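Local coordinates for protein putative O-acetylhomoserine (Thiol)-lyase (Campylobacter jejuni, PDB 4OC9) that probably acts as a pyridoxal-phosphate-dependent O-acetylhomoserine (thiol)-lyase of the trans-sulfuration family, exchanging the acetate of O-acetylhomoserine for a sulfur nucleophile, at residues S83-C88 and G110-L115; V184-L189 and E287-R292; V199-L204 and G217-R222; Q298-V303 and L404-E409; A304-S309 and D417-I422. All blocks are in the same frame, centred on the assembly; numbering follows the deposited sequence. Where two conformers were deposited one is given.

Contact 1: residues S83-C88 and G110-L115; sequences SGMAAC and GGTQTL
M85 and C88, on the first turns of helix 84-93, meet T112 and L115 of helix 110-119 in a buried helix-helix contact beside the cofactor. The segment axes run in roughly the same direction, 38° apart, and approach to 10.5 Å, so the gap is bridged by side chains. M85, a selenomethionine, spans most of it: its chain bends at chi2 and at chi3 (-56°), and the terminal methyl CE rests 3.5 Å from L115 CD2. The same CE lies 3.6 Å from the carbonyl O of G111, a residue with no side chain to stand between them. SE sits 3.9 Å from T112 OG1. One turn further along the helix, C88 CB touches the same L115 CD2 at 4.1 Å. In this fold type I PLP enzyme the start of helix 84-93 holds the cofactor phosphate: the backbone N of G84 and of M85 each bond a phosphate oxygen of the pyridoxylated lysine at position 206, and the helix dipole probably favours that anion. S83 is the N-cap, its OG accepting from A86 N (3.1 Å, 164°). S83 OG also bonds G271 O of a second subunit, whose L270 packs on L115.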
# COMPACT_ATOMS: atom_id res chain seq x y z
N SER D 83 1.77 -1.92 17.40
CA SER D 83 0.43 -2.08 17.92
C SER D 83 0.30 -1.44 19.27
O SER D 83 1.26 -1.06 19.88
CB SER D 83 0.10 -3.55 18.09
OG SER D 83 0.90 -4.13 19.10
N GLY D 84 -0.96 -1.30 19.68
CA GLY D 84 -1.32 -0.71 20.98
C GLY D 84 -0.70 -1.54 22.11
O GLY D 84 -0.20 -1.01 23.07
N MSE D 85 -0.73 -2.86 21.96
CA MSE D 85 -0.15 -3.75 22.96
C MSE D 85 1.32 -3.49 23.03
O MSE D 85 1.87 -3.35 24.12
CB MSE D 85 -0.33 -5.21 22.59
CG MSE D 85 -1.74 -5.73 22.79
SE MSE D 85 -2.48 -5.26 24.57
CE MSE D 85 -1.07 -6.06 25.66
N ALA D 86 1.98 -3.41 21.88
CA ALA D 86 3.40 -3.14 21.86
C ALA D 86 3.68 -1.83 22.57
O ALA D 86 4.68 -1.72 23.28
CB ALA D 86 3.93 -3.09 20.44
N ALA D 87 2.82 -0.84 22.37
CA ALA D 87 2.98 0.46 23.03
C ALA D 87 2.87 0.30 24.57
O ALA D 87 3.64 0.91 25.31
CB ALA D 87 1.93 1.44 22.53
N CYS D 88 1.88 -0.47 25.04
CA CYS D 88 1.70 -0.69 26.49
C CYS D 88 2.94 -1.43 27.04
O CYS D 88 3.53 -1.01 28.02
CB CYS D 88 0.42 -1.44 26.79
SG CYS D 88 -1.11 -0.56 26.40
N GLY D 110 -8.75 -6.11 28.44
CA GLY D 110 -8.42 -7.50 28.75
C GLY D 110 -7.03 -7.92 28.35
O GLY D 110 -6.31 -8.59 29.11
N GLY D 111 -6.65 -7.56 27.14
CA GLY D 111 -5.33 -7.89 26.65
C GLY D 111 -4.27 -7.24 27.52
O GLY D 111 -3.29 -7.89 27.90
N THR D 112 -4.44 -5.97 27.85
CA THR D 112 -3.46 -5.28 28.66
C THR D 112 -3.41 -5.91 30.06
O THR D 112 -2.36 -5.91 30.74
CB THR D 112 -3.81 -3.80 28.82
OG1 THR D 112 -4.06 -3.22 27.54
CG2 THR D 112 -2.70 -3.04 29.51
N GLN D 113 -4.54 -6.42 30.51
CA GLN D 113 -4.61 -7.03 31.83
C GLN D 113 -3.79 -8.31 31.85
O GLN D 113 -3.05 -8.55 32.81
CB GLN D 113 -6.08 -7.24 32.22
CG GLN D 113 -6.32 -7.79 33.60
CD GLN D 113 -7.78 -7.66 33.98
OE1 GLN D 113 -8.58 -7.07 33.26
NE2 GLN D 113 -8.13 -8.20 35.15
N THR D 114 -3.93 -9.10 30.81
CA THR D 114 -3.18 -10.36 30.66
C THR D 114 -1.68 -10.04 30.56
O THR D 114 -0.86 -10.67 31.22
CB THR D 114 -3.63 -11.14 29.44
OG1 THR D 114 -5.01 -11.51 29.63
CG2 THR D 114 -2.83 -12.36 29.28
N LEU D 115 -1.34 -9.06 29.74
CA LEU D 115 0.06 -8.63 29.59
C LEU D 115 0.71 -8.29 30.90
O LEU D 115 1.78 -8.77 31.25
CB LEU D 115 0.13 -7.34 28.73
CG LEU D 115 1.45 -6.58 28.76
CD1 LEU D 115 2.59 -7.40 28.20
CD2 LEU D 115 1.38 -5.28 28.01

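Contact 2: residues V184-L189 and E287-R292; sequences VATPFL and ETLAVR
The F188 ring meets two side chains of helix 276-309, with L289 at its edge and A290 over one face. The A290 methyl makes a CH-pi contact: CB stands 4.0 Å from the ring centroid, 24° off the normal, displaced toward the rim on the side of CD1 and CE1. L289 comes to the other long side of the ring, near its plane, and CD2 lies 3.8 Å from F188 CD2. The F188 ring is thus gripped on a flank and on a face by two consecutive residues of one helix. With CG anti to its backbone N (chi1 179°), L289 stretches out from the helix toward the loop, and CD2 also meets T186 CB at 4.1 Å and, more loosely, P187 CD. The loop is shaped by an ST turn, in which T186 OG1 accepts from F188 N (3.2 Å) and so helps to set the backbone from which the ring projects. On the helix side the chain is kinked, since the N atoms of A290 and V291 lack bonds to the preceding turn. Near this kink R292 NE binds T288 OG1 (2.8 Å, 170°), with the hydroxyl in the plane of the guanidinium, while R292 NH1 reaches Y207 O. E287, just before the kink, forms a salt bridge with K373 of the third subunit. The contact joins the loop between strands 177-181 and 199-203 to the long helix 276-309; P187 abuts the end of helix 60-73, and F188 and A290 touch helix 6-9.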
# COMPACT_ATOMS: atom_id res chain seq x y z
N VAL D 184 -9.65 5.19 23.93
CA VAL D 184 -11.06 5.42 23.71
C VAL D 184 -11.51 6.88 23.68
O VAL D 184 -12.34 7.29 22.83
CB VAL D 184 -11.87 4.70 24.79
CG1 VAL D 184 -13.37 4.89 24.52
CG2 VAL D 184 -11.53 3.23 24.79
N ALA D 185 -11.03 7.69 24.60
CA ALA D 185 -11.43 9.09 24.64
C ALA D 185 -10.89 9.87 23.46
O ALA D 185 -11.56 10.74 22.92
CB ALA D 185 -10.95 9.72 25.93
N THR D 186 -9.67 9.53 23.06
CA THR D 186 -8.92 10.15 21.95
C THR D 186 -8.41 11.51 22.46
O THR D 186 -8.94 12.08 23.40
CB THR D 186 -9.72 10.43 20.65
OG1 THR D 186 -10.54 11.59 20.82
CG2 THR D 186 -10.51 9.24 20.23
N PRO D 187 -7.38 12.04 21.82
CA PRO D 187 -6.87 13.33 22.28
C PRO D 187 -7.87 14.46 22.08
O PRO D 187 -7.67 15.52 22.67
CB PRO D 187 -5.65 13.58 21.39
CG PRO D 187 -5.27 12.23 20.86
CD PRO D 187 -6.57 11.51 20.70
N PHE D 188 -8.90 14.25 21.26
CA PHE D 188 -9.88 15.29 21.02
C PHE D 188 -10.96 15.42 22.05
O PHE D 188 -11.65 16.43 22.06
CB PHE D 188 -10.48 15.18 19.62
CG PHE D 188 -9.49 15.41 18.54
CD1 PHE D 188 -9.26 16.68 18.08
CD2 PHE D 188 -8.76 14.34 18.03
CE1 PHE D 188 -8.31 16.89 17.10
CE2 PHE D 188 -7.82 14.54 17.04
CZ PHE D 188 -7.60 15.82 16.57
N LEU D 189 -11.14 14.43 22.90
CA LEU D 189 -12.16 14.55 23.93
C LEU D 189 -11.56 14.72 25.30
O LEU D 189 -12.19 15.21 26.20
CB LEU D 189 -13.08 13.34 23.92
CG LEU D 189 -13.76 13.11 22.54
CD1 LEU D 189 -14.71 11.93 22.61
CD2 LEU D 189 -14.52 14.36 22.10
N GLU D 287 -5.99 12.92 10.61
CA GLU D 287 -6.54 14.14 9.98
C GLU D 287 -8.04 14.34 10.17
O GLU D 287 -8.49 15.45 10.34
CB GLU D 287 -6.26 14.19 8.46
CG GLU D 287 -4.80 14.37 8.00
CD GLU D 287 -4.70 14.70 6.52
OE1 GLU D 287 -5.71 14.56 5.81
OE2 GLU D 287 -3.59 15.08 6.03
N THR D 288 -8.79 13.26 10.11
CA THR D 288 -10.23 13.32 10.23
C THR D 288 -10.84 12.91 11.55
O THR D 288 -12.05 12.88 11.69
CB THR D 288 -10.85 12.34 9.19
OG1 THR D 288 -10.40 11.02 9.47
CG2 THR D 288 -10.45 12.70 7.72
N LEU D 289 -10.01 12.52 12.50
CA LEU D 289 -10.52 12.07 13.78
C LEU D 289 -11.42 13.08 14.47
O LEU D 289 -12.42 12.70 15.07
CB LEU D 289 -9.34 11.68 14.68
CG LEU D 289 -9.67 11.19 16.08
CD1 LEU D 289 -10.66 10.04 16.08
CD2 LEU D 289 -8.40 10.77 16.78
N ALA D 290 -11.08 14.36 14.40
CA ALA D 290 -11.89 15.37 15.07
C ALA D 290 -13.33 15.36 14.60
O ALA D 290 -14.25 15.44 15.42
CB ALA D 290 -11.30 16.75 14.91
N VAL D 291 -13.55 15.28 13.31
CA VAL D 291 -14.94 15.26 12.82
C VAL D 291 -15.59 13.90 13.13
O VAL D 291 -16.73 13.83 13.59
CB VAL D 291 -15.09 15.63 11.33
CG1 VAL D 291 -14.58 17.05 11.09
CG2 VAL D 291 -14.35 14.68 10.44
N ARG D 292 -14.87 12.82 12.90
CA ARG D 292 -15.40 11.49 13.16
C ARG D 292 -15.79 11.20 14.61
O ARG D 292 -16.89 10.70 14.85
CB ARG D 292 -14.41 10.40 12.73
CG ARG D 292 -14.20 10.37 11.24
CD ARG D 292 -13.27 9.26 10.75
NE ARG D 292 -11.90 9.38 11.20
CZ ARG D 292 -11.39 8.77 12.27
NH1 ARG D 292 -12.11 7.98 13.05
NH2 ARG D 292 -10.11 8.95 12.55

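Contact 3: residues V199-L204 and G217-R222; sequences VIVHSL and GALIER
I200 and I220 sit side by side on one face of two adjacent antiparallel strands, CB to CB 4.3 Å, in the mixed seven-stranded sheet of the fold type I PLP domain. With CG1 anti to the carbonyl carbon (chi1 -54°) and its chain extended, I220 carries CD1 to the edge of the H202 ring, 3.8 Å from its CD2. Past the end of strand 199-203, L204 lays CD1 against A218 CB (4.0 Å). L69 of helix 60-73 covers this side, touching L204, A218 and I220. On the other face V201 CG1 approaches L219 CG at 4.4 Å, against helix 84-93, while V199 and E221 pack on F258 of helix 257-270. The backbones join in two hydrogen-bonded pairs, I200 with I220 and H202 with A218; I200 N to I220 O and I220 N to I200 O are both 2.8 Å, the former straighter at 167°. Between these pairs, V201 CA comes 3.4 Å from A218 O in a CA-H...O contact. At one end S203 OG bonds the phosphate ester oxygen OP4 of the modified lysine at position 206; at the other R222 NE forms a salt bridge with D198. The H202 ring is anchored by NE2, hydrogen-bonded to E73 OE1.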
# COMPACT_ATOMS: atom_id res chain seq x y z
N VAL D 199 3.13 9.89 30.79
CA VAL D 199 3.15 9.15 29.55
C VAL D 199 1.77 8.69 29.10
O VAL D 199 1.01 8.14 29.87
CB VAL D 199 4.05 7.90 29.67
CG1 VAL D 199 3.99 7.03 28.41
CG2 VAL D 199 5.48 8.31 29.95
N ILE D 200 1.47 8.92 27.83
CA ILE D 200 0.21 8.50 27.24
C ILE D 200 0.41 7.41 26.19
O ILE D 200 1.33 7.50 25.36
CB ILE D 200 -0.50 9.67 26.54
CG1 ILE D 200 -1.09 10.61 27.57
CG2 ILE D 200 -1.63 9.14 25.68
CD1 ILE D 200 -1.70 11.85 26.97
N VAL D 201 -0.39 6.35 26.28
CA VAL D 201 -0.31 5.29 25.27
C VAL D 201 -1.63 5.25 24.51
O VAL D 201 -2.69 5.59 25.05
CB VAL D 201 0.03 3.90 25.79
CG1 VAL D 201 1.46 3.84 26.25
CG2 VAL D 201 -0.95 3.46 26.87
N HIS D 202 -1.54 4.92 23.24
CA HIS D 202 -2.73 4.82 22.40
C HIS D 202 -2.69 3.63 21.51
O HIS D 202 -1.62 3.22 21.03
CB HIS D 202 -2.85 5.95 21.38
CG HIS D 202 -3.29 7.26 21.93
ND1 HIS D 202 -4.62 7.56 22.12
CD2 HIS D 202 -2.60 8.40 22.18
CE1 HIS D 202 -4.72 8.80 22.57
NE2 HIS D 202 -3.51 9.33 22.63
N SER D 203 -3.85 3.03 21.34
CA SER D 203 -3.96 1.95 20.41
C SER D 203 -4.48 2.73 19.22
O SER D 203 -5.64 3.09 19.19
CB SER D 203 -4.95 0.86 20.76
OG SER D 203 -5.08 0.05 19.58
N LEU D 204 -3.61 3.06 18.29
CA LEU D 204 -3.97 3.81 17.07
C LEU D 204 -4.90 2.99 16.16
O LEU D 204 -5.64 3.51 15.34
CB LEU D 204 -2.73 4.17 16.29
CG LEU D 204 -1.68 4.99 17.05
CD1 LEU D 204 -0.50 5.28 16.12
CD2 LEU D 204 -2.27 6.28 17.56
N GLY D 217 0.20 1.43 17.28
CA GLY D 217 0.22 2.01 18.61
C GLY D 217 1.19 3.17 18.73
O GLY D 217 1.98 3.44 17.84
N ALA D 218 1.08 3.91 19.83
CA ALA D 218 1.98 5.02 20.05
C ALA D 218 2.25 5.29 21.52
O ALA D 218 1.37 5.10 22.37
CB ALA D 218 1.42 6.27 19.43
N LEU D 219 3.47 5.75 21.81
CA LEU D 219 3.85 6.13 23.17
C LEU D 219 4.18 7.60 23.06
O LEU D 219 5.04 7.99 22.26
CB LEU D 219 5.08 5.42 23.75
CG LEU D 219 5.12 3.91 23.87
CD1 LEU D 219 5.39 3.34 22.47
CD2 LEU D 219 6.23 3.47 24.81
N ILE D 220 3.53 8.40 23.88
CA ILE D 220 3.73 9.83 23.86
C ILE D 220 4.19 10.32 25.23
O ILE D 220 3.62 9.93 26.27
CB ILE D 220 2.43 10.52 23.50
CG1 ILE D 220 1.90 9.95 22.19
CG2 ILE D 220 2.64 12.02 23.40
CD1 ILE D 220 0.55 10.50 21.79
N GLU D 221 5.20 11.19 25.26
CA GLU D 221 5.68 11.69 26.55
C GLU D 221 5.39 13.18 26.69
O GLU D 221 5.40 13.96 25.71
CB GLU D 221 7.17 11.44 26.76
CG GLU D 221 8.15 12.35 26.02
CD GLU D 221 9.61 11.99 26.33
OE1 GLU D 221 10.27 12.76 27.06
OE2 GLU D 221 10.08 10.89 25.95
N ARG D 222 5.12 13.59 27.92
CA ARG D 222 4.83 15.00 28.18
C ARG D 222 6.06 15.85 28.12
O ARG D 222 7.21 15.36 28.08
CB ARG D 222 4.30 15.21 29.60
CG ARG D 222 5.28 14.89 30.74
CD ARG D 222 4.70 15.32 32.10
NE ARG D 222 5.50 14.96 33.29
CZ ARG D 222 6.46 15.70 33.85
NH1 ARG D 222 6.83 16.87 33.34
NH2 ARG D 222 7.07 15.25 34.93

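Contact 4: residues Q298-V303 and L404-E409; sequences QNAEKV and LSIGLE
N299 and I406 carry this contact, one by its amide and the other by its branched side chain. N299 ND2 gives its straighter hydrogen bond to G407 O (3.0 Å, 163°), with the oxygen close to the amide plane although the donor stands 29° out of the carbonyl plane. A second, weak bond runs from N299 ND2 to E409 O, so one amide nitrogen ties two backbone carbonyls of the loop that follows strand 401-405. I406 points at the helix and spreads its branches over N299, A300 and V303. Its CG2, anti to the backbone N as CG1 takes chi1 -51°, presses on N299 CB at 3.4 Å, and CG1 lies against A300 CB at 3.8 Å. At the far end CD1 meets V303 CG1 tip to tip, 4.0 Å apart, and V303 CG1 also approaches L404 CD1 at 4.2 Å.

Further out, S374 holds the loop through bonds of its OG with G407 N and E409 OE1. From the helix itself, H296 ND1 pairs with I406 O and K295 NZ with L408 O, adding to the hold of N299 on this loop. E409 OE2 reaches H12 of the third subunit. The arrangement is that of the smaller C-terminal domain of fold type I PLP enzymes, in which a long helix, here 276-309, leads from the cofactor domain and lies along the C-terminal sheet.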
# COMPACT_ATOMS: atom_id res chain seq x y z
N GLN D 298 -22.12 11.46 19.14
CA GLN D 298 -23.53 11.80 18.98
C GLN D 298 -24.36 10.51 18.78
O GLN D 298 -25.42 10.35 19.40
CB GLN D 298 -23.71 12.74 17.77
CG GLN D 298 -23.06 14.10 17.96
CD GLN D 298 -22.95 14.92 16.67
OE1 GLN D 298 -22.82 14.36 15.57
NE2 GLN D 298 -22.92 16.24 16.80
N ASN D 299 -23.90 9.61 17.91
CA ASN D 299 -24.61 8.36 17.71
C ASN D 299 -24.68 7.53 18.98
O ASN D 299 -25.73 7.01 19.32
CB ASN D 299 -23.99 7.50 16.62
CG ASN D 299 -24.29 7.99 15.22
OD1 ASN D 299 -25.16 8.81 15.01
ND2 ASN D 299 -23.60 7.42 14.23
N ALA D 300 -23.56 7.42 19.69
CA ALA D 300 -23.53 6.63 20.91
C ALA D 300 -24.53 7.11 21.92
O ALA D 300 -25.21 6.30 22.58
CB ALA D 300 -22.14 6.64 21.52
N GLU D 301 -24.64 8.42 22.05
CA GLU D 301 -25.57 9.01 23.01
C GLU D 301 -27.01 8.66 22.69
O GLU D 301 -27.75 8.28 23.59
CB GLU D 301 -25.36 10.49 23.12
CG GLU D 301 -26.15 11.12 24.25
CD GLU D 301 -25.58 12.56 24.52
OE1 GLU D 301 -26.22 13.56 24.96
OE2 GLU D 301 -24.34 12.66 24.28
N LYS D 302 -27.39 8.74 21.42
CA LYS D 302 -28.75 8.40 21.01
C LYS D 302 -29.05 6.93 21.22
O LYS D 302 -30.13 6.58 21.72
CB LYS D 302 -28.97 8.75 19.61
CG LYS D 302 -28.91 10.24 19.38
CD LYS D 302 -28.98 10.56 17.90
CE LYS D 302 -28.89 12.05 17.66
NZ LYS D 302 -28.85 12.30 16.20
N VAL D 303 -28.09 6.07 20.92
CA VAL D 303 -28.24 4.65 21.14
C VAL D 303 -28.34 4.40 22.65
O VAL D 303 -29.16 3.60 23.11
CB VAL D 303 -27.07 3.83 20.55
CG1 VAL D 303 -27.11 2.37 20.95
CG2 VAL D 303 -27.05 3.96 19.04
N LEU D 404 -20.84 -2.56 22.78
CA LEU D 404 -21.06 -2.05 21.46
C LEU D 404 -20.06 -1.00 21.10
O LEU D 404 -19.64 -0.24 21.94
CB LEU D 404 -22.43 -1.35 21.34
CG LEU D 404 -23.72 -2.11 21.63
CD1 LEU D 404 -24.86 -1.20 21.32
CD2 LEU D 404 -23.82 -3.38 20.78
N SER D 405 -19.66 -0.98 19.84
CA SER D 405 -18.75 0.03 19.34
C SER D 405 -19.66 0.77 18.34
O SER D 405 -20.01 0.22 17.28
CB SER D 405 -17.54 -0.53 18.62
OG SER D 405 -16.78 0.54 18.08
N ILE D 406 -20.02 2.00 18.66
CA ILE D 406 -20.91 2.76 17.82
C ILE D 406 -20.19 3.41 16.66
O ILE D 406 -19.24 4.17 16.83
CB ILE D 406 -21.68 3.82 18.62
CG1 ILE D 406 -22.36 3.20 19.85
CG2 ILE D 406 -22.72 4.50 17.72
CD1 ILE D 406 -23.35 2.10 19.55
N GLY D 407 -20.66 3.08 15.46
CA GLY D 407 -20.07 3.57 14.22
C GLY D 407 -20.58 4.89 13.71
O GLY D 407 -21.14 5.67 14.48
N LEU D 408 -20.38 5.13 12.42
CA LEU D 408 -20.79 6.39 11.79
C LEU D 408 -22.07 6.28 10.99
O LEU D 408 -22.42 7.21 10.30
CB LEU D 408 -19.68 6.90 10.88
CG LEU D 408 -18.29 7.12 11.51
CD1 LEU D 408 -17.32 7.54 10.42
CD2 LEU D 408 -18.36 8.16 12.60
N GLU D 409 -22.75 5.13 11.08
CA GLU D 409 -24.00 4.95 10.34
C GLU D 409 -25.10 5.91 10.86
O GLU D 409 -24.93 6.60 11.87
CB GLU D 409 -24.60 3.54 10.45
CG GLU D 409 -23.75 2.33 10.08
CD GLU D 409 -22.80 1.83 11.17
OE1 GLU D 409 -22.61 2.47 12.21
OE2 GLU D 409 -22.28 0.72 10.99

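Contact 5: residues A304-S309 and D417-I422; sequences ANFLNS and DLKQAI
F306 and L307, in the last turns of helix 276-309, oppose L418, K419 and I422 of helix 411-422. The two segments run nearly the same way, 25° apart, with axes 11.4 Å from each other; even the nearest CA pair, L307 and K419, is 8.7 Å apart, and contact is made through side chains. With CG anti to its backbone N (chi1 161°) the F306 ring extends from its own helix toward the other, its CZ stopping 3.8 Å from K419 CB and its CE2 4.2 Å from I422 CD1. The ring and the K419 chain cross at about a right angle. Deeper in, L307 CD2 packs on I422 CD1 at 3.7 Å and meets L418 CD1 at 4.3 Å, so I422 CD1 touches both the phenyl ring and the leucine. The solvent side is marked by K419, whose chain leads away from F306 to a salt bridge of NZ with E423.

L307 packs against the C-terminal sheet, on L343 and F345 of strand 342-346. Helix 411-422 is also fastened to its other neighbour: D417 OD1 and OD2 accept from the backbone N atoms of Q361, L362 and F363, just after helix 350-359. A421 and I422 pack on I356 of that helix, and I422 O bonds H352 NE2.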
# COMPACT_ATOMS: atom_id res chain seq x y z
N ALA D 304 -27.52 5.09 23.43
CA ALA D 304 -27.56 4.91 24.88
C ALA D 304 -28.92 5.28 25.46
O ALA D 304 -29.49 4.54 26.26
CB ALA D 304 -26.47 5.74 25.53
N ASN D 305 -29.44 6.43 25.05
CA ASN D 305 -30.76 6.88 25.51
C ASN D 305 -31.87 5.89 25.15
O ASN D 305 -32.79 5.65 25.92
CB ASN D 305 -31.09 8.28 24.98
CG ASN D 305 -30.20 9.35 25.56
OD1 ASN D 305 -29.62 9.17 26.64
ND2 ASN D 305 -30.11 10.49 24.89
N PHE D 306 -31.78 5.34 23.94
CA PHE D 306 -32.75 4.36 23.45
C PHE D 306 -32.68 3.10 24.29
O PHE D 306 -33.70 2.59 24.71
CB PHE D 306 -32.49 4.02 21.98
CG PHE D 306 -33.12 2.73 21.54
CD1 PHE D 306 -34.45 2.65 21.22
CD2 PHE D 306 -32.37 1.61 21.46
CE1 PHE D 306 -35.01 1.46 20.83
CE2 PHE D 306 -32.91 0.40 21.06
CZ PHE D 306 -34.24 0.32 20.77
N LEU D 307 -31.48 2.57 24.48
CA LEU D 307 -31.34 1.38 25.28
C LEU D 307 -31.83 1.62 26.72
O LEU D 307 -32.47 0.76 27.32
CB LEU D 307 -29.86 0.94 25.33
CG LEU D 307 -29.23 0.44 24.02
CD1 LEU D 307 -27.74 0.26 24.14
CD2 LEU D 307 -29.90 -0.85 23.57
N ASN D 308 -31.49 2.78 27.25
CA ASN D 308 -31.83 3.12 28.61
C ASN D 308 -33.32 3.17 28.91
O ASN D 308 -33.72 3.08 30.05
CB ASN D 308 -31.26 4.49 28.94
CG ASN D 308 -31.40 4.83 30.42
OD1 ASN D 308 -30.92 4.10 31.29
ND2 ASN D 308 -31.93 6.00 30.69
N SER D 309 -34.14 3.35 27.87
CA SER D 309 -35.58 3.42 28.04
C SER D 309 -36.31 2.18 27.58
O SER D 309 -37.52 2.09 27.75
CB SER D 309 -36.14 4.56 27.18
OG SER D 309 -35.56 5.79 27.53
N ASP D 417 -31.89 -1.47 14.06
CA ASP D 417 -31.22 -2.77 14.01
C ASP D 417 -31.17 -3.35 15.43
O ASP D 417 -31.42 -4.54 15.64
CB ASP D 417 -29.81 -2.62 13.42
CG ASP D 417 -29.09 -3.94 13.27
OD1 ASP D 417 -29.70 -4.94 12.82
OD2 ASP D 417 -27.87 -4.01 13.57
N LEU D 418 -30.81 -2.53 16.41
CA LEU D 418 -30.76 -3.01 17.82
C LEU D 418 -32.12 -3.33 18.34
O LEU D 418 -32.31 -4.28 19.07
CB LEU D 418 -30.18 -1.98 18.73
CG LEU D 418 -28.72 -1.71 18.66
CD1 LEU D 418 -28.39 -0.53 19.53
CD2 LEU D 418 -27.96 -2.95 19.11
N LYS D 419 -33.10 -2.55 17.90
CA LYS D 419 -34.44 -2.79 18.35
C LYS D 419 -34.90 -4.18 17.95
O LYS D 419 -35.42 -4.93 18.78
CB LYS D 419 -35.40 -1.75 17.76
CG LYS D 419 -36.81 -1.82 18.31
CD LYS D 419 -37.70 -0.76 17.68
CE LYS D 419 -39.00 -0.55 18.43
NZ LYS D 419 -39.89 -1.73 18.53
N GLN D 420 -34.78 -4.50 16.68
CA GLN D 420 -35.26 -5.81 16.21
C GLN D 420 -34.49 -6.95 16.86
O GLN D 420 -35.06 -8.00 17.15
CB GLN D 420 -35.35 -5.89 14.66
CG GLN D 420 -34.04 -5.79 13.88
CD GLN D 420 -33.20 -7.06 13.92
OE1 GLN D 420 -33.73 -8.17 13.92
NE2 GLN D 420 -31.88 -6.90 13.86
N ALA D 421 -33.20 -6.75 17.12
CA ALA D 421 -32.39 -7.80 17.74
C ALA D 421 -32.81 -8.03 19.19
O ALA D 421 -33.02 -9.16 19.63
CB ALA D 421 -30.94 -7.46 17.64
N ILE D 422 -32.97 -6.94 19.90
CA ILE D 422 -33.41 -6.99 21.30
C ILE D 422 -34.79 -7.58 21.51
O ILE D 422 -35.01 -8.34 22.44
CB ILE D 422 -33.45 -5.57 21.83
CG1 ILE D 422 -32.03 -5.01 21.97
CG2 ILE D 422 -34.18 -5.49 23.15
CD1 ILE D 422 -32.03 -3.52 22.27

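In the fold
Contacts 1 and 3 lie beside the cofactor: their centres are 12 Å apart, A87 O touches L219 CG at 3.6 Å, and G84, M85 and S203 converge on the phosphate of the pyridoxylated lysine. Contact 2 adjoins contact 3 where P187 CD meets H202 CE1 at 3.8 Å. From there helix 276-309 carries the packing outward, through contact 2, contact 4 (centres 14 Å apart) and contact 5 (a further 11 Å), with V303 CG1 and L418 CD1 3.5 Å apart where the last two join. Contacts 2 and 4 also border the third subunit. Contact 5, 34 Å from contact 3 between centres, lies far from the phosphate site.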